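Local structure of alpha-amylase (Eisenia fetida, 6M4K) at residues F259-N264 / A330-W335; G266-V269 / G274-L277; F298-D303 / N323-A328; N304-G309 / Y346-N351; G363-G368 / G380-E385. The protein probably catalyses endohydrolysis of (1->4)-alpha-D-glucosidic linkages in starch-like polysaccharides, as a calcium- and chloride-dependent member of glycosyl hydrolase family 13. All coordinates share one frame; numbering follows the deposited sequence.

Interaction 1: F259-N264 / A330-W335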
# COMPACT_ATOMS: atom_id res chain seq x y z
N PHE A 259 6.76 7.66 -0.88
CA PHE A 259 7.66 6.73 -1.56
C PHE A 259 9.10 6.82 -1.04
O PHE A 259 9.88 5.88 -1.24
CB PHE A 259 7.60 6.97 -3.07
CG PHE A 259 6.38 6.37 -3.72
CD1 PHE A 259 5.17 7.06 -3.75
CD2 PHE A 259 6.44 5.10 -4.28
CE1 PHE A 259 4.05 6.50 -4.34
CE2 PHE A 259 5.33 4.53 -4.87
CZ PHE A 259 4.13 5.22 -4.90
N LYS A 260 9.48 7.91 -0.37
CA LYS A 260 10.82 7.94 0.20
C LYS A 260 11.00 6.89 1.28
O LYS A 260 12.12 6.43 1.51
CB LYS A 260 11.14 9.33 0.77
CG LYS A 260 11.18 10.43 -0.27
CD LYS A 260 11.22 11.81 0.40
CE LYS A 260 11.23 12.94 -0.63
NZ LYS A 260 11.13 14.27 0.04
N HIS A 261 9.92 6.52 1.95
CA HIS A 261 9.99 5.58 3.06
C HIS A 261 10.52 4.22 2.61
O HIS A 261 11.51 3.71 3.16
CB HIS A 261 8.57 5.50 3.66
CG HIS A 261 8.33 4.40 4.63
ND1 HIS A 261 8.31 4.60 6.00
CD2 HIS A 261 7.99 3.10 4.43
CE1 HIS A 261 7.99 3.47 6.59
NE2 HIS A 261 7.79 2.54 5.67
N GLY A 262 9.91 3.64 1.58
CA GLY A 262 10.38 2.35 1.10
C GLY A 262 11.72 2.44 0.38
O GLY A 262 12.51 1.49 0.41
N GLN A 263 11.99 3.57 -0.27
CA GLN A 263 13.30 3.77 -0.86
C GLN A 263 14.38 3.76 0.21
O GLN A 263 15.40 3.07 0.08
CB GLN A 263 13.33 5.10 -1.63
CG GLN A 263 12.61 5.05 -2.97
CD GLN A 263 13.45 4.42 -4.06
OE1 GLN A 263 14.67 4.62 -4.12
NE2 GLN A 263 12.81 3.66 -4.93
N ASN A 264 14.15 4.51 1.29
CA ASN A 264 15.15 4.62 2.36
C ASN A 264 15.30 3.30 3.11
O ASN A 264 16.43 2.83 3.33
CB ASN A 264 14.79 5.77 3.31
CG ASN A 264 15.02 7.15 2.68
OD1 ASN A 264 14.31 8.11 2.99
ND2 ASN A 264 16.02 7.24 1.84
N ALA A 330 9.16 -5.65 9.39
CA ALA A 330 9.12 -5.71 10.85
C ALA A 330 9.51 -4.37 11.46
O ALA A 330 8.87 -3.90 12.40
CB ALA A 330 10.04 -6.82 11.36
N PHE A 331 10.59 -3.76 10.95
CA PHE A 331 10.95 -2.43 11.43
C PHE A 331 9.80 -1.45 11.24
O PHE A 331 9.44 -0.72 12.17
CB PHE A 331 12.21 -1.91 10.74
CG PHE A 331 12.56 -0.52 11.16
CD1 PHE A 331 13.22 -0.30 12.36
CD2 PHE A 331 12.15 0.58 10.41
CE1 PHE A 331 13.50 0.98 12.79
CE2 PHE A 331 12.42 1.87 10.85
CZ PHE A 331 13.10 2.07 12.03
N GLU A 332 9.23 -1.40 10.04
CA GLU A 332 8.16 -0.45 9.74
C GLU A 332 6.98 -0.63 10.68
O GLU A 332 6.37 0.36 11.12
CB GLU A 332 7.75 -0.64 8.28
CG GLU A 332 6.40 -0.08 7.90
CD GLU A 332 6.02 -0.55 6.53
OE1 GLU A 332 6.26 0.20 5.58
OE2 GLU A 332 5.50 -1.69 6.41
N LEU A 333 6.65 -1.87 11.03
CA LEU A 333 5.50 -2.17 11.88
C LEU A 333 5.80 -1.88 13.34
O LEU A 333 4.89 -1.53 14.10
CB LEU A 333 5.08 -3.63 11.71
CG LEU A 333 4.29 -3.89 10.43
CD1 LEU A 333 4.21 -5.38 10.14
CD2 LEU A 333 2.88 -3.30 10.55
N ALA A 334 7.06 -2.05 13.77
CA ALA A 334 7.43 -1.78 15.15
C ALA A 334 7.65 -0.31 15.42
O ALA A 334 7.56 0.11 16.58
CB ALA A 334 8.71 -2.54 15.50
N TRP A 335 7.97 0.47 14.40
CA TRP A 335 8.23 1.90 14.53
C TRP A 335 6.90 2.64 14.67
O TRP A 335 5.82 2.06 14.67
CB TRP A 335 9.00 2.39 13.30
CG TRP A 335 9.87 3.61 13.45
CD1 TRP A 335 9.77 4.78 12.75
CD2 TRP A 335 11.02 3.74 14.30
NE1 TRP A 335 10.77 5.64 13.13
CE2 TRP A 335 11.55 5.03 14.07
CE3 TRP A 335 11.64 2.91 15.23
CZ2 TRP A 335 12.68 5.49 14.74
CZ3 TRP A 335 12.76 3.36 15.89
CH2 TRP A 335 13.27 4.64 15.65
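Glu-332 reaches from one helix to the imidazole of His-261 on another, and a single buried hydrogen bond carries almost the whole contact. Glu-332 CB already lies 4.1 Å from His-261 NE2. With CG anti to the backbone N (chi1 161°), the chain leaves its helix in the direction of the histidine and runs on extended. Glu-332 CG comes to the edge of the imidazole, in the ring plane and 3.7 Å from His-261 NE2. CD lies equally close to that nitrogen, and Glu-332 OE1 closes the approach, accepting from His-261 NE2 at 2.8 Å. The bond is somewhat bent, 148° at the hydrogen, and uses the anti lone pair of OE1, on the side away from OE2. Carboxylate and ring are nearly coplanar, their planes 13° apart. Histidine suits the place because its ring bears a directed N-H at the end of a short, stiff side chain, while the longer glutamate spans the remaining gap; the donated proton probably stabilises a carboxylate buried deep in the protein. The imidazole also meets Phe-283. Helices 259-270 and 322-334, which follow barrel strands 255-257 and 295-297, are thus joined, with Glu-332 packed against Val-340 and Leu-342 of strand 339-344.

Interaction 2: G266-V269 / G274-L277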
# COMPACT_ATOMS: atom_id res chain seq x y z
N GLY A 266 14.56 0.33 2.05
CA GLY A 266 15.16 -0.62 1.13
C GLY A 266 16.67 -0.46 1.05
O GLY A 266 17.42 -1.43 1.20
N ASN A 267 17.13 0.77 0.86
CA ASN A 267 18.56 1.02 0.81
C ASN A 267 19.24 0.63 2.12
O ASN A 267 20.34 0.08 2.12
CB ASN A 267 18.82 2.49 0.47
CG ASN A 267 18.71 2.77 -1.01
OD1 ASN A 267 18.98 1.89 -1.83
ND2 ASN A 267 18.32 3.99 -1.37
N VAL A 268 18.60 0.93 3.26
CA VAL A 268 19.23 0.64 4.55
C VAL A 268 19.36 -0.86 4.77
O VAL A 268 20.44 -1.36 5.10
CB VAL A 268 18.47 1.33 5.70
CG1 VAL A 268 18.98 0.80 7.04
CG2 VAL A 268 18.66 2.85 5.63
N VAL A 269 18.26 -1.60 4.59
CA VAL A 269 18.29 -3.03 4.86
C VAL A 269 19.19 -3.76 3.87
O VAL A 269 19.85 -4.75 4.22
CB VAL A 269 16.86 -3.61 4.94
CG1 VAL A 269 16.89 -5.13 5.06
CG2 VAL A 269 16.13 -3.00 6.12
N GLY A 274 26.99 1.61 1.48
CA GLY A 274 27.47 1.83 2.83
C GLY A 274 26.43 2.25 3.84
O GLY A 274 26.78 2.78 4.89
N GLN A 275 25.15 2.01 3.57
CA GLN A 275 24.13 2.31 4.57
C GLN A 275 24.26 1.40 5.78
O GLN A 275 24.81 0.29 5.71
CB GLN A 275 22.74 2.17 3.96
CG GLN A 275 22.15 3.46 3.44
CD GLN A 275 21.84 4.45 4.56
OE1 GLN A 275 22.09 4.19 5.73
NE2 GLN A 275 21.29 5.60 4.18
N ARG A 276 23.74 1.88 6.92
CA ARG A 276 23.82 1.19 8.20
C ARG A 276 22.47 1.20 8.89
O ARG A 276 21.82 2.25 9.00
CB ARG A 276 24.84 1.86 9.12
CG ARG A 276 26.26 1.77 8.61
CD ARG A 276 27.17 2.67 9.40
NE ARG A 276 28.53 2.61 8.88
CZ ARG A 276 29.47 3.51 9.17
NH1 ARG A 276 29.18 4.54 9.96
NH2 ARG A 276 30.68 3.38 8.66
N LEU A 277 22.06 0.03 9.40
CA LEU A 277 20.81 -0.06 10.15
C LEU A 277 20.79 0.92 11.31
O LEU A 277 19.73 1.44 11.67
CB LEU A 277 20.64 -1.49 10.67
CG LEU A 277 19.22 -1.94 10.99
CD1 LEU A 277 18.38 -2.03 9.73
CD2 LEU A 277 19.26 -3.29 11.70
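Gln-275 OE1 rests 3.7 Å from Val-268 CG2 and is gripped by two donors of its own loop. One is Arg-276 N at 3.1 Å, lying in the carbonyl plane on a lone pair; the other is the side chain of Asn-279. At the C-terminal end of helix 259-270, one of the helices of the TIM barrel, the chain doubles back and lays residues 275-277 against its last turn. Gln-275 bends at chi2 (-67°), folding its amide over Val-268, while Gln-275 CB packs 3.7 Å from Asn-267 O. Glutamine suits this place because its methylenes lie on the helix while its amide tip fastens the loop to itself. With an alanine here, Val-268 CG2 would probably lose its cover, and Arg-276 N and Asn-279 would be left without their shared acceptor. Val-268 turns its other branch to the next two residues of the loop: CG1 approaches Arg-276 O and Leu-277 CA, both at 3.7 Å; a beta-branched residue can send one methyl to the glutamine and the other to the two residues after it. Leu-277 N bonds to Gln-415, and its side chain swings back, bringing Leu-277 CD1 within 4.0 Å of Val-268 CG1 and 4.4 Å of Val-269 CG2.

Interaction 3: F298-D303 / N323-A328. With SO4 (sulfate ion), chain F.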
# COMPACT_ATOMS: atom_id res chain seq x y z
N PHE A 298 4.76 2.19 3.24
CA PHE A 298 4.75 0.83 2.69
C PHE A 298 6.16 0.51 2.20
O PHE A 298 6.90 1.40 1.77
CB PHE A 298 3.74 0.70 1.52
CG PHE A 298 3.89 1.77 0.48
CD1 PHE A 298 3.31 3.02 0.67
CD2 PHE A 298 4.65 1.57 -0.67
CE1 PHE A 298 3.48 4.04 -0.25
CE2 PHE A 298 4.79 2.59 -1.62
CZ PHE A 298 4.21 3.83 -1.40
N ILE A 299 6.52 -0.78 2.25
CA ILE A 299 7.82 -1.20 1.75
C ILE A 299 7.84 -1.23 0.22
O ILE A 299 8.80 -0.76 -0.41
CB ILE A 299 8.22 -2.55 2.37
CG1 ILE A 299 8.30 -2.41 3.90
CG2 ILE A 299 9.55 -3.06 1.78
CD1 ILE A 299 9.20 -1.28 4.40
N ASP A 300 6.79 -1.80 -0.39
CA ASP A 300 6.67 -1.85 -1.84
C ASP A 300 5.21 -1.70 -2.21
O ASP A 300 4.31 -1.85 -1.37
CB ASP A 300 7.30 -3.13 -2.46
CG ASP A 300 6.56 -4.42 -2.10
OD1 ASP A 300 5.94 -4.51 -1.02
OD2 ASP A 300 6.64 -5.38 -2.91
N ASN A 301 4.96 -1.38 -3.48
CA ASN A 301 3.62 -1.37 -4.05
C ASN A 301 3.64 -2.15 -5.37
O ASN A 301 4.67 -2.71 -5.78
CB ASN A 301 3.05 0.05 -4.18
CG ASN A 301 3.61 0.83 -5.35
OD1 ASN A 301 4.58 0.41 -5.99
ND2 ASN A 301 2.99 1.97 -5.66
N HIS A 302 2.50 -2.17 -6.05
CA HIS A 302 2.37 -3.00 -7.24
C HIS A 302 3.24 -2.50 -8.38
O HIS A 302 3.68 -3.30 -9.22
CB HIS A 302 0.89 -3.09 -7.64
CG HIS A 302 0.30 -1.79 -8.08
ND1 HIS A 302 -0.21 -0.86 -7.20
CD2 HIS A 302 0.13 -1.27 -9.32
CE1 HIS A 302 -0.65 0.18 -7.88
NE2 HIS A 302 -0.45 -0.04 -9.16
N ASP A 303 3.50 -1.20 -8.42
CA ASP A 303 4.32 -0.61 -9.48
C ASP A 303 5.79 -0.84 -9.24
O ASP A 303 6.51 -1.31 -10.13
CB ASP A 303 4.14 0.91 -9.53
CG ASP A 303 2.85 1.33 -10.16
OD1 ASP A 303 2.41 0.70 -11.15
OD2 ASP A 303 2.29 2.34 -9.68
N ASN A 323 13.80 -12.49 2.89
CA ASN A 323 14.38 -12.32 4.22
C ASN A 323 14.57 -10.85 4.55
O ASN A 323 14.20 -10.39 5.64
CB ASN A 323 15.71 -13.07 4.32
CG ASN A 323 16.13 -13.31 5.75
OD1 ASN A 323 15.35 -13.82 6.56
ND2 ASN A 323 17.36 -12.92 6.08
N MET A 324 15.14 -10.09 3.62
CA MET A 324 15.31 -8.66 3.83
C MET A 324 13.96 -7.94 3.88
O MET A 324 13.79 -6.99 4.65
CB MET A 324 16.15 -8.08 2.70
CG MET A 324 17.62 -8.47 2.77
SD MET A 324 18.62 -7.57 1.58
CE MET A 324 18.05 -8.30 0.07
N TYR A 325 13.02 -8.38 3.06
CA TYR A 325 11.68 -7.78 3.06
C TYR A 325 11.01 -7.92 4.42
O TYR A 325 10.34 -6.99 4.89
CB TYR A 325 10.86 -8.51 2.01
CG TYR A 325 9.50 -7.96 1.67
CD1 TYR A 325 9.35 -6.72 1.06
CD2 TYR A 325 8.37 -8.73 1.87
CE1 TYR A 325 8.09 -6.25 0.69
CE2 TYR A 325 7.11 -8.27 1.50
CZ TYR A 325 6.98 -7.03 0.93
OH TYR A 325 5.73 -6.62 0.55
N LYS A 326 11.16 -9.07 5.06
CA LYS A 326 10.58 -9.25 6.38
C LYS A 326 11.26 -8.36 7.41
O LYS A 326 10.61 -7.87 8.34
CB LYS A 326 10.66 -10.72 6.80
CG LYS A 326 9.69 -11.61 6.06
CD LYS A 326 9.83 -13.05 6.53
CE LYS A 326 11.03 -13.71 5.90
NZ LYS A 326 11.10 -15.15 6.29
N ILE A 327 12.58 -8.17 7.29
CA ILE A 327 13.28 -7.27 8.21
C ILE A 327 12.74 -5.85 8.07
O ILE A 327 12.43 -5.19 9.06
CB ILE A 327 14.80 -7.33 7.97
CG1 ILE A 327 15.34 -8.70 8.37
CG2 ILE A 327 15.49 -6.23 8.77
CD1 ILE A 327 16.79 -8.93 7.94
N ALA A 328 12.66 -5.36 6.84
CA ALA A 328 12.18 -4.00 6.60
C ALA A 328 10.74 -3.84 7.08
O ALA A 328 10.39 -2.82 7.68
CB ALA A 328 12.28 -3.67 5.11
S SO4 F . 16.92 -12.44 0.65
O1 SO4 F . 16.46 -11.19 1.25
O2 SO4 F . 18.26 -12.73 1.15
O3 SO4 F . 15.99 -13.51 1.04
O4 SO4 F . 16.93 -12.32 -0.81
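This is a buried contact of mixed character, in which Ile-299 and Asp-300, just beyond barrel strand 295-297, pack and bond against Tyr-325 and Ala-328 of the following helix, 322-334. Segment 298-303 reads Phe-Ile-Asp-Asn-His-Asp, which matches conserved sequence region IV of family 13; its Ile-299 and Asp-300 rest on the helix that follows. Ile-299 supplies the apolar half. Its CG2 branch lies 3.7 Å from Tyr-325 CE1, approaching the ring obliquely, and its CD1 reaches 4.0 Å from Ala-328 CB; alanine, small and on the face of the helix turned to the loop, lets the two backbones come close. Tyr-325 has CG anti to the backbone N (chi1 -171°), which sends the ring alongside Ile-299 and carries its hydroxyl on to the aspartate. There Tyr-325 OH donates to Asp-300 OD1 at 2.6 Å. The carboxylate oxygen is met on its syn side, 27° out of the carboxylate plane, and the carboxylate and ring planes stand 79° apart. At the start of the helix a sulfate, probably from the crystallisation liquor, takes hydrogen bonds from the backbone N of Asn-323 and of Met-324, as anions commonly do at a helix N terminus. With Gln-305 donating to Asp-300 OD2, both oxygens of this buried carboxylate are satisfied by neutral donors, which should fix its rotation.

Interaction 4: N304-G309 / Y346-N351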
# COMPACT_ATOMS: atom_id res chain seq x y z
N ASN A 304 6.28 -0.49 -8.05
CA ASN A 304 7.71 -0.55 -7.83
C ASN A 304 8.22 -1.95 -7.53
O ASN A 304 9.42 -2.18 -7.68
CB ASN A 304 8.20 0.54 -6.86
CG ASN A 304 7.73 0.34 -5.42
OD1 ASN A 304 7.35 -0.76 -5.02
ND2 ASN A 304 7.83 1.41 -4.63
N GLN A 305 7.35 -2.91 -7.18
CA GLN A 305 7.83 -4.29 -7.15
C GLN A 305 8.11 -4.84 -8.55
O GLN A 305 8.71 -5.91 -8.67
CB GLN A 305 6.90 -5.23 -6.36
CG GLN A 305 5.57 -5.53 -7.05
CD GLN A 305 4.68 -6.55 -6.33
OE1 GLN A 305 3.74 -7.07 -6.94
NE2 GLN A 305 4.97 -6.85 -5.06
N ARG A 306 7.67 -4.13 -9.58
CA ARG A 306 7.95 -4.45 -10.98
C ARG A 306 9.06 -3.59 -11.54
O ARG A 306 9.24 -3.56 -12.77
CB ARG A 306 6.68 -4.30 -11.83
CG ARG A 306 5.70 -5.43 -11.56
CD ARG A 306 4.25 -5.19 -12.02
NE ARG A 306 3.57 -6.45 -11.81
CZ ARG A 306 3.17 -6.91 -10.63
NH1 ARG A 306 3.24 -6.13 -9.55
NH2 ARG A 306 2.66 -8.12 -10.52
N GLY A 307 9.82 -2.90 -10.69
CA GLY A 307 10.99 -2.17 -11.13
C GLY A 307 10.72 -0.78 -11.66
O GLY A 307 11.64 -0.17 -12.22
N HIS A 308 9.51 -0.26 -11.49
CA HIS A 308 9.15 1.03 -12.06
C HIS A 308 9.48 2.22 -11.16
O HIS A 308 9.32 3.36 -11.60
CB HIS A 308 7.66 1.04 -12.44
CG HIS A 308 7.29 -0.04 -13.41
ND1 HIS A 308 6.00 -0.53 -13.54
CD2 HIS A 308 8.04 -0.74 -14.30
CE1 HIS A 308 5.97 -1.47 -14.47
NE2 HIS A 308 7.20 -1.61 -14.94
N GLY A 309 9.92 1.99 -9.93
CA GLY A 309 10.37 3.07 -9.08
C GLY A 309 11.82 3.43 -9.35
O GLY A 309 12.51 2.77 -10.13
N TYR A 346 0.94 -11.40 -6.14
CA TYR A 346 0.98 -12.67 -6.85
C TYR A 346 2.34 -12.85 -7.51
O TYR A 346 3.05 -11.90 -7.80
CB TYR A 346 -0.16 -12.78 -7.87
CG TYR A 346 -0.19 -11.73 -8.98
CD1 TYR A 346 0.66 -11.85 -10.08
CD2 TYR A 346 -1.09 -10.66 -8.95
CE1 TYR A 346 0.62 -10.93 -11.10
CE2 TYR A 346 -1.13 -9.74 -9.98
CZ TYR A 346 -0.28 -9.88 -11.06
OH TYR A 346 -0.34 -8.97 -12.08
N ASN A 347 2.67 -14.11 -7.77
CA ASN A 347 3.91 -14.46 -8.46
C ASN A 347 3.74 -14.28 -9.96
O ASN A 347 2.65 -14.44 -10.52
CB ASN A 347 4.27 -15.91 -8.14
CG ASN A 347 5.74 -16.21 -8.31
OD1 ASN A 347 6.54 -15.34 -8.61
ND2 ASN A 347 6.10 -17.47 -8.11
N TRP A 348 4.84 -13.96 -10.63
CA TRP A 348 4.85 -13.85 -12.08
C TRP A 348 6.27 -14.12 -12.54
O TRP A 348 7.20 -14.09 -11.73
CB TRP A 348 4.35 -12.48 -12.55
CG TRP A 348 5.37 -11.37 -12.50
CD1 TRP A 348 6.15 -10.92 -13.54
CD2 TRP A 348 5.72 -10.56 -11.37
NE1 TRP A 348 6.96 -9.88 -13.12
CE2 TRP A 348 6.71 -9.65 -11.79
CE3 TRP A 348 5.29 -10.51 -10.03
CZ2 TRP A 348 7.28 -8.71 -10.93
CZ3 TRP A 348 5.85 -9.57 -9.18
CH2 TRP A 348 6.84 -8.69 -9.64
N PRO A 349 6.47 -14.45 -13.86
CA PRO A 349 7.83 -14.81 -14.31
C PRO A 349 8.72 -13.60 -14.51
O PRO A 349 9.10 -13.23 -15.64
CB PRO A 349 7.54 -15.57 -15.61
CG PRO A 349 6.33 -14.89 -16.15
CD PRO A 349 5.47 -14.60 -14.94
N ARG A 350 9.05 -12.93 -13.41
CA ARG A 350 9.93 -11.77 -13.48
C ARG A 350 11.21 -12.14 -14.21
O ARG A 350 11.84 -13.16 -13.91
CB ARG A 350 10.26 -11.28 -12.06
CG ARG A 350 11.01 -9.94 -12.03
CD ARG A 350 11.41 -9.53 -10.61
NE ARG A 350 12.54 -10.35 -10.17
CZ ARG A 350 13.28 -10.10 -9.10
NH1 ARG A 350 13.00 -9.06 -8.32
NH2 ARG A 350 14.31 -10.89 -8.80
N ASN A 351 11.61 -11.29 -15.16
CA ASN A 351 12.67 -11.65 -16.10
C ASN A 351 13.43 -10.37 -16.45
O ASN A 351 13.09 -9.68 -17.42
CB ASN A 351 12.06 -12.31 -17.34
CG ASN A 351 13.11 -12.82 -18.29
OD1 ASN A 351 13.88 -13.70 -17.93
ND2 ASN A 351 13.13 -12.29 -19.50
O HOH W 1 2.21 -9.21 -7.83
O HOH W 2 10.65 -7.60 -7.48
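Arg-306 lays its guanidinium flat on the indole of Trp-348, and this is the tight part of the contact: the planes are 22° apart, and Arg-306 CZ stands 4.1 Å from the centroid of the Trp-348 six-membered ring, almost straight above it. Arg-306 sets CG anti to its carbonyl carbon (chi1 -73°) and runs extended from CG to NE, carrying the guanidinium over the indole. This cation-pi stack pairs a flat cation with a broad aromatic face. The CG methylene helps, Arg-306 CG lying 3.7 Å from Trp-348 CZ2, and Arg-350 CB covers the opposite face. Arg-306 NH2 comes 3.5 Å from Tyr-346 CZ, at a slant, and Gln-305 O 3.5 Å from Trp-348 CH2, at the indole edge. Arg-306 NH1 donates to Gln-305 OE1 and His-302 O, fixing the guanidinium's turn. The loops follow strands 295-297 and 339-344, the seventh and eighth of the TIM barrel, at its carboxyl end. A leucine at Arg-306 would probably leave the indole without its cation and Gln-305 OE1 without its NH1 donor. Beside these direct contacts, two waters bridge the loops. One accepts from Arg-306 NH2 and Tyr-346 N and donates to Gln-305 OE1; another links Gln-305 O to partly exposed Arg-350.

Interaction 5: G363-G368 / G380-E385. With SO4 (sulfate ion), chain E.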
# COMPACT_ATOMS: atom_id res chain seq x y z
N GLY A 363 -0.52 -10.40 -15.77
CA GLY A 363 -1.61 -10.25 -14.84
C GLY A 363 -1.66 -11.34 -13.78
O GLY A 363 -0.76 -12.18 -13.67
N PRO A 364 -2.71 -11.33 -12.98
CA PRO A 364 -2.82 -12.26 -11.86
C PRO A 364 -2.96 -13.70 -12.33
O PRO A 364 -3.21 -13.95 -13.52
CB PRO A 364 -4.10 -11.79 -11.15
CG PRO A 364 -4.89 -11.16 -12.21
CD PRO A 364 -3.90 -10.46 -13.07
N PRO A 365 -2.82 -14.65 -11.41
CA PRO A 365 -3.04 -16.07 -11.75
C PRO A 365 -4.37 -16.27 -12.45
O PRO A 365 -5.42 -15.81 -12.00
CB PRO A 365 -3.01 -16.75 -10.38
CG PRO A 365 -2.07 -15.89 -9.56
CD PRO A 365 -2.41 -14.48 -10.01
N THR A 366 -4.31 -16.96 -13.58
CA THR A 366 -5.44 -17.02 -14.49
C THR A 366 -5.43 -18.36 -15.21
O THR A 366 -4.37 -18.96 -15.43
CB THR A 366 -5.37 -15.88 -15.52
OG1 THR A 366 -6.52 -15.90 -16.37
CG2 THR A 366 -4.10 -15.98 -16.39
N ASN A 367 -6.60 -18.86 -15.53
CA ASN A 367 -6.63 -20.01 -16.41
C ASN A 367 -6.65 -19.59 -17.87
O ASN A 367 -6.59 -20.45 -18.75
CB ASN A 367 -7.81 -20.92 -16.06
CG ASN A 367 -7.61 -21.59 -14.72
OD1 ASN A 367 -6.49 -21.93 -14.35
ND2 ASN A 367 -8.70 -21.77 -13.98
N GLY A 368 -6.68 -18.30 -18.13
CA GLY A 368 -6.89 -17.75 -19.46
C GLY A 368 -8.18 -16.96 -19.51
O GLY A 368 -8.95 -16.88 -18.55
N GLY A 380 2.58 -21.02 -4.62
CA GLY A 380 3.49 -20.60 -5.67
C GLY A 380 2.93 -19.57 -6.61
O GLY A 380 3.67 -19.05 -7.46
N GLU A 381 1.63 -19.28 -6.53
CA GLU A 381 1.00 -18.28 -7.37
C GLU A 381 0.53 -17.07 -6.59
O GLU A 381 0.74 -15.94 -7.04
CB GLU A 381 -0.19 -18.88 -8.13
CG GLU A 381 0.21 -20.11 -8.95
CD GLU A 381 -0.98 -20.80 -9.58
OE1 GLU A 381 -1.69 -20.15 -10.38
OE2 GLU A 381 -1.19 -22.00 -9.29
N TRP A 382 -0.10 -17.27 -5.43
CA TRP A 382 -0.48 -16.18 -4.54
C TRP A 382 0.51 -16.12 -3.39
O TRP A 382 0.70 -17.10 -2.67
CB TRP A 382 -1.91 -16.40 -4.04
CG TRP A 382 -2.91 -16.45 -5.15
CD1 TRP A 382 -3.40 -17.58 -5.77
CD2 TRP A 382 -3.54 -15.33 -5.80
NE1 TRP A 382 -4.30 -17.21 -6.75
CE2 TRP A 382 -4.40 -15.84 -6.78
CE3 TRP A 382 -3.46 -13.93 -5.64
CZ2 TRP A 382 -5.19 -15.02 -7.60
CZ3 TRP A 382 -4.24 -13.12 -6.45
CH2 TRP A 382 -5.09 -13.67 -7.42
N ILE A 383 1.14 -14.95 -3.21
CA ILE A 383 2.20 -14.82 -2.21
C ILE A 383 1.62 -14.65 -0.80
O ILE A 383 2.14 -15.22 0.17
CB ILE A 383 3.13 -13.65 -2.59
CG1 ILE A 383 3.66 -13.83 -4.02
CG2 ILE A 383 4.26 -13.51 -1.57
CD1 ILE A 383 4.42 -15.16 -4.27
N CYS A 384 0.56 -13.84 -0.68
CA CYS A 384 -0.15 -13.63 0.59
C CYS A 384 0.77 -13.17 1.73
O CYS A 384 0.75 -13.73 2.82
CB CYS A 384 -0.93 -14.87 1.01
SG CYS A 384 -2.23 -15.33 -0.14
N GLU A 385 1.57 -12.14 1.46
CA GLU A 385 2.48 -11.60 2.48
C GLU A 385 1.77 -11.30 3.79
O GLU A 385 2.34 -11.44 4.87
CB GLU A 385 3.15 -10.31 1.97
CG GLU A 385 4.14 -10.48 0.82
CD GLU A 385 3.51 -10.27 -0.54
OE1 GLU A 385 2.41 -10.80 -0.80
OE2 GLU A 385 4.12 -9.55 -1.35
S SO4 E . -9.63 -21.90 -9.95
O1 SO4 E . -8.21 -21.99 -9.66
O2 SO4 E . -10.19 -20.63 -9.50
O3 SO4 E . -10.32 -23.00 -9.27
O4 SO4 E . -9.84 -22.02 -11.39
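Trp-382 and Glu-381 both set CG anti to the carbonyl carbon and beside the backbone N (chi1 -61° and -55°), and they meet two adjoining sides of the Pro-365 ring. The indole offers its face. Pro-365 CG lies over it, 3.6 Å from Trp-382 CE2 and toward the rim, while Pro-365 CD stands 3.9 Å from the centroid of the Trp-382 six-membered ring and only 18° off its normal, a CH-pi contact. Proline is apt here because its compact, conformationally restricted ring presents several C-H groups at once, those of CD polarised by the adjoining nitrogen. Pro-364 CB adds a lighter touch, 4.3 Å from Trp-382 CH2. Both segments belong to the long loop between strand 356-357 and helix 389-401, the last helix after the barrel strands, and the Pro-Trp contact draws two parts of that loop together. The Cys-384 to Cys-377 disulfide ties it further. Just past the prolines, Thr-366 OG1 accepts from Gly-368 N, an ST turn, and Asn-367 ND2 donates to a sulfate probably from the crystallisation liquor. Beside the indole, the glutamate chain runs extended beyond CG. Glu-381 CB packs 3.8 Å from Pro-365 CG, and Glu-381 OE1 comes 3.6 Å from Pro-365 CB. The aliphatic part thus serves the proline, while the carboxylate forms a salt bridge with Lys-373, whose backbone also bonds to that of Pro-365.

From the N terminus, helix 259-270 opens interaction 1 and, a few residues on, interaction 2, which closes at once as the chain turns back at 274-277. The chain then passes through barrel strand 295-297 into 298-303, which interaction 3 ties to helix 322-334; the same helix closes interaction 1 at 330-335. Interactions 2 and 3 are therefore both nested in the loop of interaction 1, in series with each other. Interaction 4 opens at 304-309 and closes at 346-351, past strand 339-344, and so crosses interactions 1 and 3. Interaction 5 follows in series within the next long loop, touching interaction 4 through Asn-347 and Glu-381.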